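Local coordinates for protein dehydrogenase (Chromobacterium violaceum, PDB 3Q2I) that probably oxidises the sugar of UDP-N-acetylglucosaminuronic acid with NAD as cofactor, a step in the biosynthesis of 2,3-diacetamido-2,3-dideoxy-D-mannuronic acid, at residues A[186-200]-A[329-341]. Residues are numbered along the deposited sequence; the frame is centred on the assembly and turned at random.
Sequences GAFMNQASHYVDLLD and LKSLELLIAMYLS. With HP7 ((2S,3S,4R,5R,6R)-5-acetamido-6-[[[(2R,3S,4R,5R)-5-(2,4-dioxopyrimidin-1-yl)-3,4-dihydroxy-oxolan-2-yl]methoxy-hydroxy-phosphoryl]oxy-hydroxy-phosphoryl]oxy-3,4-dihydroxy-oxane-2-carboxylic acid), chain C.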
ATOM      1  N   GLY A 186      24.838  10.443   7.599  1.00 14.85           N
ATOM      2  CA  GLY A 186      25.916   9.573   7.089  1.00 14.02           C
ATOM      3  C   GLY A 186      26.484  10.044   5.777  1.00 15.56           C
ATOM      4  O   GLY A 186      26.675  11.254   5.544  1.00 16.93           O
ATOM      5  N   ALA A 187      26.927   9.088   4.979  1.00 15.23           N
ATOM      6  CA  ALA A 187      27.639   9.369   3.736  1.00 15.69           C
ATOM      7  C   ALA A 187      26.967  10.435   2.865  1.00 16.92           C
ATOM      8  O   ALA A 187      27.639  11.251   2.208  1.00 18.54           O
ATOM      9  CB  ALA A 187      27.907   8.092   2.967  1.00 17.32           C
ATOM     10  N   PHE A 188      25.629  10.432   2.813  1.00 14.38           N
ATOM     11  CA  PHE A 188      24.940  11.455   2.026  1.00 13.62           C
ATOM     12  C   PHE A 188      24.844  12.815   2.718  1.00 13.96           C
ATOM     13  O   PHE A 188      25.177  13.833   2.087  1.00 16.59           O
ATOM     14  CB  PHE A 188      23.540  10.974   1.621  1.00 15.33           C
ATOM     15  CG  PHE A 188      23.501  10.028   0.450  1.00 17.08           C
ATOM     16  CD1 PHE A 188      23.653  10.464  -0.853  1.00 17.38           C
ATOM     17  CD2 PHE A 188      23.037   8.729   0.646  1.00 26.76           C
ATOM     18  CE1 PHE A 188      23.532   9.600  -1.953  1.00 16.14           C
ATOM     19  CE2 PHE A 188      22.791   7.867  -0.459  1.00 24.99           C
ATOM     20  CZ  PHE A 188      23.148   8.289  -1.740  1.00 20.70           C
ATOM     21  N   MET A 189      24.420  12.846   3.979  1.00 13.23           N
ATOM     22  CA  MET A 189      24.129  14.124   4.663  1.00 13.06           C
ATOM     23  C   MET A 189      25.400  14.838   5.142  1.00 15.69           C
ATOM     24  O   MET A 189      25.410  16.083   5.121  1.00 15.97           O
ATOM     25  CB  MET A 189      23.223  13.842   5.850  1.00 16.42           C
ATOM     26  CG  MET A 189      22.938  15.045   6.782  1.00 16.81           C
ATOM     27  SD  MET A 189      21.644  14.709   7.977  1.00 16.21           S
ATOM     28  CE  MET A 189      20.181  14.825   6.951  1.00 17.19           C
ATOM     29  N   ASN A 190      26.389  14.053   5.533  1.00 16.21           N
ATOM     30  CA  ASN A 190      27.686  14.655   5.913  1.00 17.29           C
ATOM     31  C   ASN A 190      28.625  14.626   4.705  1.00 15.87           C
ATOM     32  O   ASN A 190      28.724  15.616   3.977  1.00 19.12           O
ATOM     33  CB  ASN A 190      28.325  13.955   7.114  1.00 16.80           C
ATOM     34  CG  ASN A 190      29.689  14.582   7.443  1.00 17.95           C
ATOM     35  OD1 ASN A 190      30.328  15.101   6.547  1.00 21.29           O
ATOM     36  ND2 ASN A 190      30.064  14.641   8.705  1.00 18.85           N
ATOM     37  N   GLN A 191      29.223  13.479   4.405  1.00 17.93           N
ATOM     38  CA  GLN A 191      30.446  13.520   3.577  1.00 19.52           C
ATOM     39  C   GLN A 191      30.240  14.014   2.165  1.00 21.42           C
ATOM     40  O   GLN A 191      30.970  14.882   1.652  1.00 22.46           O
ATOM     41  CB  GLN A 191      31.209  12.188   3.624  1.00 19.96           C
ATOM     42  CG  GLN A 191      31.806  11.903   5.007  1.00 20.98           C
ATOM     43  CD  GLN A 191      30.808  11.252   5.951  1.00 22.05           C
ATOM     44  OE1 GLN A 191      29.874  10.540   5.541  1.00 21.64           O
ATOM     45  NE2 GLN A 191      30.977  11.496   7.227  1.00 23.19           N
ATOM     46  N   ALA A 192      29.178  13.525   1.529  1.00 18.84           N
ATOM     47  CA  ALA A 192      28.902  13.904   0.158  1.00 17.19           C
ATOM     48  C   ALA A 192      27.892  15.050  -0.014  1.00 17.27           C
ATOM     49  O   ALA A 192      27.326  15.211  -1.100  1.00 19.26           O
ATOM     50  CB  ALA A 192      28.441  12.641  -0.607  1.00 18.17           C
ATOM     51  N   SER A 193      27.589  15.814   1.042  1.00 16.27           N
ATOM     52  CA  SER A 193      26.527  16.792   0.955  1.00 17.13           C
ATOM     53  C   SER A 193      26.756  17.864  -0.111  1.00 17.37           C
ATOM     54  O   SER A 193      25.788  18.363  -0.656  1.00 18.76           O
ATOM     55  CB  SER A 193      26.183  17.417   2.312  1.00 21.96           C
ATOM     56  OG  SER A 193      27.363  18.009   2.793  1.00 26.00           O
ATOM     57  N   HIS A 194      28.003  18.191  -0.404  1.00 19.33           N
ATOM     58  CA  HIS A 194      28.281  19.198  -1.444  1.00 19.62           C
ATOM     59  C   HIS A 194      27.988  18.666  -2.844  1.00 20.10           C
ATOM     60  O   HIS A 194      27.962  19.423  -3.809  1.00 19.38           O
ATOM     61  CB  HIS A 194      29.742  19.712  -1.359  1.00 22.33           C
ATOM     62  CG  HIS A 194      30.075  20.477  -0.109  1.00 20.37           C
ATOM     63  ND1 HIS A 194      29.521  21.701   0.185  1.00 26.65           N
ATOM     64  CD2 HIS A 194      31.006  20.257   0.851  1.00 23.00           C
ATOM     65  CE1 HIS A 194      30.016  22.157   1.325  1.00 23.02           C
ATOM     66  NE2 HIS A 194      30.926  21.299   1.749  1.00 23.55           N
ATOM     67  N   TYR A 195      27.859  17.339  -2.967  1.00 18.00           N
ATOM     68  CA  TYR A 195      27.502  16.709  -4.229  1.00 17.56           C
ATOM     69  C   TYR A 195      25.988  16.527  -4.320  1.00 15.02           C
ATOM     70  O   TYR A 195      25.417  16.725  -5.390  1.00 18.26           O
ATOM     71  CB  TYR A 195      28.236  15.368  -4.391  1.00 16.93           C
ATOM     72  CG  TYR A 195      29.741  15.528  -4.488  1.00 20.09           C
ATOM     73  CD1 TYR A 195      30.416  15.404  -5.703  1.00 21.50           C
ATOM     74  CD2 TYR A 195      30.488  15.761  -3.344  1.00 18.12           C
ATOM     75  CE1 TYR A 195      31.789  15.568  -5.768  1.00 19.67           C
ATOM     76  CE2 TYR A 195      31.883  15.946  -3.411  1.00 23.97           C
ATOM     77  CZ  TYR A 195      32.502  15.852  -4.638  1.00 22.23           C
ATOM     78  OH  TYR A 195      33.886  16.079  -4.712  1.00 22.45           O
ATOM     79  N   VAL A 196      25.338  16.198  -3.202  1.00 15.80           N
ATOM     80  CA  VAL A 196      23.870  16.215  -3.169  1.00 14.51           C
ATOM     81  C   VAL A 196      23.383  17.586  -3.612  1.00 15.07           C
ATOM     82  O   VAL A 196      22.383  17.723  -4.343  1.00 17.21           O
ATOM     83  CB  VAL A 196      23.275  15.853  -1.753  1.00 16.43           C
ATOM     84  CG1 VAL A 196      21.743  16.026  -1.798  1.00 16.29           C
ATOM     85  CG2 VAL A 196      23.705  14.422  -1.408  1.00 18.03           C
ATOM     86  N   ASP A 197      24.112  18.619  -3.151  1.00 17.88           N
ATOM     87  CA  ASP A 197      23.746  19.983  -3.489  1.00 17.10           C
ATOM     88  C   ASP A 197      23.649  20.185  -4.994  1.00 15.55           C
ATOM     89  O   ASP A 197      22.884  21.030  -5.451  1.00 19.00           O
ATOM     90  CB  ASP A 197      24.796  20.936  -2.916  1.00 18.53           C
ATOM     91  CG  ASP A 197      24.470  22.384  -3.127  1.00 25.35           C
ATOM     92  OD1 ASP A 197      23.368  22.807  -2.755  1.00 19.00           O
ATOM     93  OD2 ASP A 197      25.361  23.113  -3.633  1.00 24.80           O
ATOM     94  N   LEU A 198      24.481  19.490  -5.771  1.00 14.99           N
ATOM     95  CA  LEU A 198      24.473  19.743  -7.213  1.00 14.83           C
ATOM     96  C   LEU A 198      23.172  19.332  -7.900  1.00 14.52           C
ATOM     97  O   LEU A 198      22.898  19.702  -9.033  1.00 17.31           O
ATOM     98  CB  LEU A 198      25.623  18.961  -7.902  1.00 13.26           C
ATOM     99  CG  LEU A 198      27.018  19.247  -7.266  1.00 17.03           C
ATOM    100  CD1 LEU A 198      28.047  18.351  -7.853  1.00 17.95           C
ATOM    101  CD2 LEU A 198      27.363  20.751  -7.365  1.00 22.39           C
ATOM    102  N   LEU A 199      22.454  18.394  -7.271  1.00 16.56           N
ATOM    103  CA  LEU A 199      21.283  17.844  -7.939  1.00 16.59           C
ATOM    104  C   LEU A 199      20.224  18.892  -8.254  1.00 15.11           C
ATOM    105  O   LEU A 199      19.745  18.949  -9.386  1.00 17.17           O
ATOM    106  CB  LEU A 199      20.753  16.651  -7.126  1.00 15.95           C
ATOM    107  CG  LEU A 199      21.703  15.484  -6.876  1.00 18.01           C
ATOM    108  CD1 LEU A 199      21.119  14.372  -5.975  1.00 16.86           C
ATOM    109  CD2 LEU A 199      22.104  14.901  -8.230  1.00 19.35           C
ATOM    110  N   ASP A 200      19.795  19.673  -7.276  1.00 15.92           N
ATOM    111  CA  ASP A 200      18.881  20.758  -7.535  1.00 15.12           C
ATOM    112  C   ASP A 200      19.612  21.993  -8.129  1.00 16.76           C
ATOM    113  O   ASP A 200      19.097  22.594  -9.076  1.00 20.22           O
ATOM    114  CB  ASP A 200      18.181  21.164  -6.220  1.00 16.41           C
ATOM    115  CG  ASP A 200      17.170  22.283  -6.427  1.00 21.16           C
ATOM    116  OD1 ASP A 200      17.583  23.474  -6.453  1.00 22.30           O
ATOM    117  OD2 ASP A 200      15.993  22.024  -6.723  1.00 20.11           O
ATOM    118  N   LEU A 329      17.455  24.753   2.220  1.00 15.87           N
ATOM    119  CA  LEU A 329      16.373  23.766   2.369  1.00 15.44           C
ATOM    120  C   LEU A 329      16.269  22.916   1.116  1.00 16.90           C
ATOM    121  O   LEU A 329      15.669  21.804   1.214  1.00 16.80           O
ATOM    122  CB  LEU A 329      15.054  24.501   2.569  1.00 14.80           C
ATOM    123  CG  LEU A 329      14.835  25.177   3.926  1.00 15.93           C
ATOM    124  CD1 LEU A 329      13.501  25.935   3.879  1.00 16.59           C
ATOM    125  CD2 LEU A 329      14.862  24.190   5.079  1.00 16.85           C
ATOM    126  N   LYS A 330      16.692  23.425  -0.047  1.00 15.92           N
ATOM    127  CA  LYS A 330      16.526  22.625  -1.283  1.00 14.39           C
ATOM    128  C   LYS A 330      17.311  21.330  -1.178  1.00 15.51           C
ATOM    129  O   LYS A 330      16.757  20.243  -1.477  1.00 16.41           O
ATOM    130  CB  LYS A 330      16.894  23.385  -2.561  1.00 15.64           C
ATOM    131  CG  LYS A 330      16.049  24.637  -2.699  1.00 17.43           C
ATOM    132  CD  LYS A 330      16.536  25.417  -3.902  1.00 20.98           C
ATOM    133  CE  LYS A 330      15.813  26.720  -4.068  1.00 20.58           C
ATOM    134  NZ  LYS A 330      16.402  27.441  -5.251  1.00 24.44           N
ATOM    135  N   SER A 331      18.578  21.366  -0.789  1.00 14.94           N
ATOM    136  CA  SER A 331      19.318  20.103  -0.676  1.00 16.71           C
ATOM    137  C   SER A 331      18.913  19.351   0.575  1.00 16.20           C
ATOM    138  O   SER A 331      18.967  18.118   0.574  1.00 14.78           O
ATOM    139  CB  SER A 331      20.840  20.261  -0.802  1.00 19.61           C
ATOM    140  OG  SER A 331      21.399  20.824   0.356  1.00 24.00           O
ATOM    141  N   LEU A 332      18.574  20.026   1.669  1.00 16.07           N
ATOM    142  CA  LEU A 332      18.125  19.296   2.858  1.00 13.95           C
ATOM    143  C   LEU A 332      16.892  18.497   2.494  1.00 13.58           C
ATOM    144  O   LEU A 332      16.798  17.330   2.922  1.00 13.53           O
ATOM    145  CB  LEU A 332      17.770  20.262   3.992  1.00 16.17           C
ATOM    146  CG  LEU A 332      17.262  19.619   5.278  1.00 15.00           C
ATOM    147  CD1 LEU A 332      18.342  18.737   5.908  1.00 17.97           C
ATOM    148  CD2 LEU A 332      16.816  20.649   6.281  1.00 16.44           C
ATOM    149  N   GLU A 333      15.971  19.088   1.739  1.00 14.17           N
ATOM    150  CA  GLU A 333      14.709  18.347   1.444  1.00 12.53           C
ATOM    151  C   GLU A 333      15.055  17.101   0.624  1.00 14.89           C
ATOM    152  O   GLU A 333      14.461  16.012   0.849  1.00 13.22           O
ATOM    153  CB  GLU A 333      13.808  19.306   0.643  1.00 14.80           C
ATOM    154  CG  GLU A 333      12.457  18.638   0.393  1.00 18.12           C
ATOM    155  CD  GLU A 333      11.584  19.472  -0.528  1.00 17.93           C
ATOM    156  OE1 GLU A 333      10.383  19.557  -0.248  1.00 16.78           O
ATOM    157  OE2 GLU A 333      12.108  20.117  -1.473  1.00 16.98           O
ATOM    158  N   LEU A 334      16.032  17.174  -0.280  1.00 13.08           N
ATOM    159  CA  LEU A 334      16.469  15.977  -1.012  1.00 15.39           C
ATOM    160  C   LEU A 334      17.061  14.940  -0.073  1.00 14.14           C
ATOM    161  O   LEU A 334      16.807  13.754  -0.223  1.00 14.73           O
ATOM    162  CB  LEU A 334      17.479  16.323  -2.111  1.00 18.82           C
ATOM    163  CG  LEU A 334      16.874  16.893  -3.369  1.00 23.13           C
ATOM    164  CD1 LEU A 334      18.051  17.420  -4.213  1.00 25.70           C
ATOM    165  CD2 LEU A 334      16.114  15.769  -4.096  1.00 24.58           C
ATOM    166  N   LEU A 335      17.931  15.340   0.855  1.00 13.40           N
ATOM    167  CA  LEU A 335      18.562  14.410   1.761  1.00 13.97           C
ATOM    168  C   LEU A 335      17.483  13.705   2.553  1.00 12.29           C
ATOM    169  O   LEU A 335      17.547  12.481   2.755  1.00 13.90           O
ATOM    170  CB  LEU A 335      19.517  15.147   2.726  1.00 15.08           C
ATOM    171  CG  LEU A 335      20.825  15.666   2.137  1.00 17.70           C
ATOM    172  CD1 LEU A 335      21.455  16.589   3.181  1.00 16.04           C
ATOM    173  CD2 LEU A 335      21.724  14.487   1.820  1.00 16.96           C
ATOM    174  N   ILE A 336      16.490  14.483   3.026  1.00 13.58           N
ATOM    175  CA  ILE A 336      15.446  13.894   3.901  1.00 11.12           C
ATOM    176  C   ILE A 336      14.585  12.980   3.023  1.00 10.51           C
ATOM    177  O   ILE A 336      14.274  11.863   3.510  1.00 12.66           O
ATOM    178  CB  ILE A 336      14.565  14.991   4.578  1.00 11.39           C
ATOM    179  CG1 ILE A 336      15.484  15.800   5.519  1.00 15.25           C
ATOM    180  CG2 ILE A 336      13.392  14.348   5.303  1.00 12.50           C
ATOM    181  CD1 ILE A 336      16.058  15.014   6.689  1.00 16.03           C
ATOM    182  N   ALA A 337      14.340  13.326   1.755  1.00 12.32           N
ATOM    183  CA  ALA A 337      13.563  12.392   0.914  1.00 11.35           C
ATOM    184  C   ALA A 337      14.359  11.104   0.654  1.00 12.10           C
ATOM    185  O   ALA A 337      13.764   9.999   0.702  1.00 12.85           O
ATOM    186  CB  ALA A 337      13.260  13.040  -0.428  1.00 13.12           C
ATOM    187  N   MET A 338      15.676  11.218   0.442  1.00 12.92           N
ATOM    188  CA  MET A 338      16.536  10.036   0.226  1.00 12.13           C
ATOM    189  C   MET A 338      16.512   9.183   1.510  1.00 13.43           C
ATOM    190  O   MET A 338      16.393   7.948   1.421  1.00 12.95           O
ATOM    191  CB  MET A 338      18.010  10.421  -0.071  1.00 13.25           C
ATOM    192  CG  MET A 338      18.149  11.268  -1.315  1.00 16.77           C
ATOM    193  SD  MET A 338      19.915  11.714  -1.448  1.00 22.60           S
ATOM    194  CE  MET A 338      19.908  12.485  -3.053  1.00 23.50           C
ATOM    195  N   TYR A 339      16.631   9.810   2.683  1.00 13.42           N
ATOM    196  CA  TYR A 339      16.595   9.053   3.952  1.00 12.95           C
ATOM    197  C   TYR A 339      15.268   8.364   4.232  1.00 12.89           C
ATOM    198  O   TYR A 339      15.275   7.206   4.638  1.00 13.64           O
ATOM    199  CB  TYR A 339      17.115   9.908   5.127  1.00 14.51           C
ATOM    200  CG  TYR A 339      18.617  10.109   5.185  1.00 14.26           C
ATOM    201  CD1 TYR A 339      19.479   9.492   4.279  1.00 13.40           C
ATOM    202  CD2 TYR A 339      19.154  10.930   6.176  1.00 16.19           C
ATOM    203  CE1 TYR A 339      20.887   9.676   4.372  1.00 14.33           C
ATOM    204  CE2 TYR A 339      20.542  11.075   6.307  1.00 15.72           C
ATOM    205  CZ  TYR A 339      21.388  10.430   5.412  1.00 13.60           C
ATOM    206  OH  TYR A 339      22.790  10.570   5.511  1.00 14.74           O
ATOM    207  N   LEU A 340      14.167   9.054   3.955  1.00 11.11           N
ATOM    208  CA  LEU A 340      12.849   8.410   4.094  1.00 11.30           C
ATOM    209  C   LEU A 340      12.732   7.259   3.082  1.00 11.65           C
ATOM    210  O   LEU A 340      12.202   6.205   3.404  1.00 11.55           O
ATOM    211  CB  LEU A 340      11.754   9.437   3.835  1.00 12.98           C
ATOM    212  CG  LEU A 340      11.609  10.480   4.944  1.00 14.02           C
ATOM    213  CD1 LEU A 340      10.751  11.626   4.405  1.00 13.89           C
ATOM    214  CD2 LEU A 340      11.016   9.808   6.190  1.00 13.94           C
ATOM    215  N   SER A 341      13.188   7.481   1.858  1.00 11.86           N
ATOM    216  CA  SER A 341      13.034   6.441   0.821  1.00 12.63           C
ATOM    217  C   SER A 341      13.866   5.208   1.196  1.00 10.99           C
ATOM    218  O   SER A 341      13.387   4.067   1.066  1.00 12.68           O
ATOM    219  CB  SER A 341      13.573   7.031  -0.491  1.00 12.30           C
ATOM    220  OG  SER A 341      13.546   5.968  -1.482  1.00 14.13           O
TER
HETATM  221  N1  HP7 C 550      40.300  10.536   4.835  1.00 27.56           N
HETATM  222  C2  HP7 C 550      40.820   9.318   4.691  1.00 24.86           C
HETATM  223  O2  HP7 C 550      40.915   8.566   5.696  1.00 32.92           O
HETATM  224  N3  HP7 C 550      41.276   8.889   3.511  1.00 26.57           N
HETATM  225  C4  HP7 C 550      41.207   9.680   2.432  1.00 28.37           C
HETATM  226  O4  HP7 C 550      41.704   9.249   1.365  1.00 26.88           O
HETATM  227  C5  HP7 C 550      40.656  10.961   2.542  1.00 29.09           C
HETATM  228  C6  HP7 C 550      40.208  11.371   3.791  1.00 32.14           C
HETATM  229  PA  HP7 C 550      39.376  15.553   4.121  1.00 38.59           P
HETATM  230  PB  HP7 C 550      37.597  17.718   3.835  1.00 44.70           P
HETATM  231  O'P HP7 C 550      34.350  13.901   5.885  1.00 27.62           O
HETATM  232  O'Q HP7 C 550      34.006  15.371   7.489  1.00 28.10           O
HETATM  233  C1' HP7 C 550      35.305  16.665   3.119  1.00 33.93           C
HETATM  234  O1A HP7 C 550      39.661  15.176   2.676  1.00 42.54           O
HETATM  235  O1B HP7 C 550      38.029  17.801   2.390  1.00 45.84           O
HETATM  236  C1C HP7 C 550      39.765  10.917   6.149  1.00 29.94           C
HETATM  237  C2' HP7 C 550      34.010  17.259   2.540  1.00 25.92           C
HETATM  238  N2' HP7 C 550      34.296  18.461   1.754  1.00 26.25           N
HETATM  239  O2A HP7 C 550      40.332  16.382   4.935  1.00 43.77           O
HETATM  240  O2B HP7 C 550      37.987  18.756   4.868  1.00 49.85           O
HETATM  241  C2C HP7 C 550      40.800  11.561   7.060  1.00 51.26           C
HETATM  242  O2C HP7 C 550      40.515  11.034   8.361  1.00 52.29           O
HETATM  243  C3' HP7 C 550      33.027  17.609   3.651  1.00 28.19           C
HETATM  244  O3' HP7 C 550      31.754  17.836   3.001  1.00 25.73           O
HETATM  245  O3A HP7 C 550      37.927  16.220   4.301  1.00 40.97           O
HETATM  246  O3B HP7 C 550      35.965  17.699   3.863  1.00 35.92           O
HETATM  247  C3C HP7 C 550      40.401  13.027   7.057  1.00 38.34           C
HETATM  248  O3C HP7 C 550      40.735  13.651   8.297  1.00 61.12           O
HETATM  249  C4' HP7 C 550      32.870  16.446   4.643  1.00 25.34           C
HETATM  250  O4' HP7 C 550      32.090  16.800   5.780  1.00 29.85           O
HETATM  251  C4C HP7 C 550      38.888  13.007   6.864  1.00 31.95           C
HETATM  252  O4C HP7 C 550      38.777  11.927   5.927  1.00 32.80           O
HETATM  253  C5' HP7 C 550      34.278  16.143   5.193  1.00 27.09           C
HETATM  254  O5' HP7 C 550      35.005  15.643   4.074  1.00 31.15           O
HETATM  255  C5C HP7 C 550      38.430  14.277   6.180  1.00 35.04           C
HETATM  256  O5C HP7 C 550      39.074  14.193   4.915  1.00 33.18           O
HETATM  257  C6' HP7 C 550      34.213  15.087   6.269  1.00 22.17           C
HETATM  258  C7' HP7 C 550      34.030  18.660   0.466  1.00 34.49           C
HETATM  259  O7' HP7 C 550      33.388  17.906  -0.279  1.00 33.03           O
HETATM  260  C8' HP7 C 550      34.563  19.952  -0.109  1.00 28.18           C
HETATM  261  O   HOH W   1      20.439  23.585  -1.145  1.00 26.02           O
HETATM  262  O   HOH W   2      16.474  25.734  -7.376  1.00 35.40           O
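Val-196, Met-189 and Leu-335 centre a buried helix-helix packing in the C-terminal alpha/beta domain, where helix 325-344 backs the substrate-binding segment 186-200. The axes of helices 193-200 and 329-341 cross at 104°, 8.7 Å apart at closest approach. Val-196 is a knob in the hole formed by Ser-331, Leu-334, Leu-335 and Met-338; its CG2 packs against Leu-335 CD2. That same leucine methyl also packs on the Phe-188 backbone, with CD2 3.5 Å from Phe-188 O. Met-338, extended beyond CG, crosses Phe-188 at about a right angle and places SD over one ring face, offset toward the rim, 4.3 Å from the centroid: a Met-aromatic contact. Its CE continues to Leu-199 CD1.

At the other end, Tyr-339 OH accepts a backbone bond from Gly-186 N (2.9 Å, N-H...O 159°). A second comes from Met-189 N at 3.2 Å. The same hydroxyl also bonds Glu-223, while Tyr-354 of the second subunit meets the Tyr-339 ring. The Met-189 chain, with CG anti to N, bends at chi3 (-76°), bringing CE to 3.8 Å from Tyr-339 CE2.

The polar end is bridged by water: one molecule lies 2.7 Å from both Asp-200 OD1 and Lys-330 NZ, whose charged atoms do not pair directly. Lys-330 also has a salt bridge to Glu-327, and Asp-197 is held instead by Lys-133 and Arg-136.

Away from the long helix, Asn-190 OD1 accepts a 2.6 Å bond from O4' of the UDP-sugar, and His-194 NE2 bonds NADH O7N. The chemistry thus sets an apolar centre between a tyrosine-to-backbone clasp and a water-bridged acid-lysine pair, and the two amides gripped by one phenol are consistent with holding the turn that leads into Asn-190.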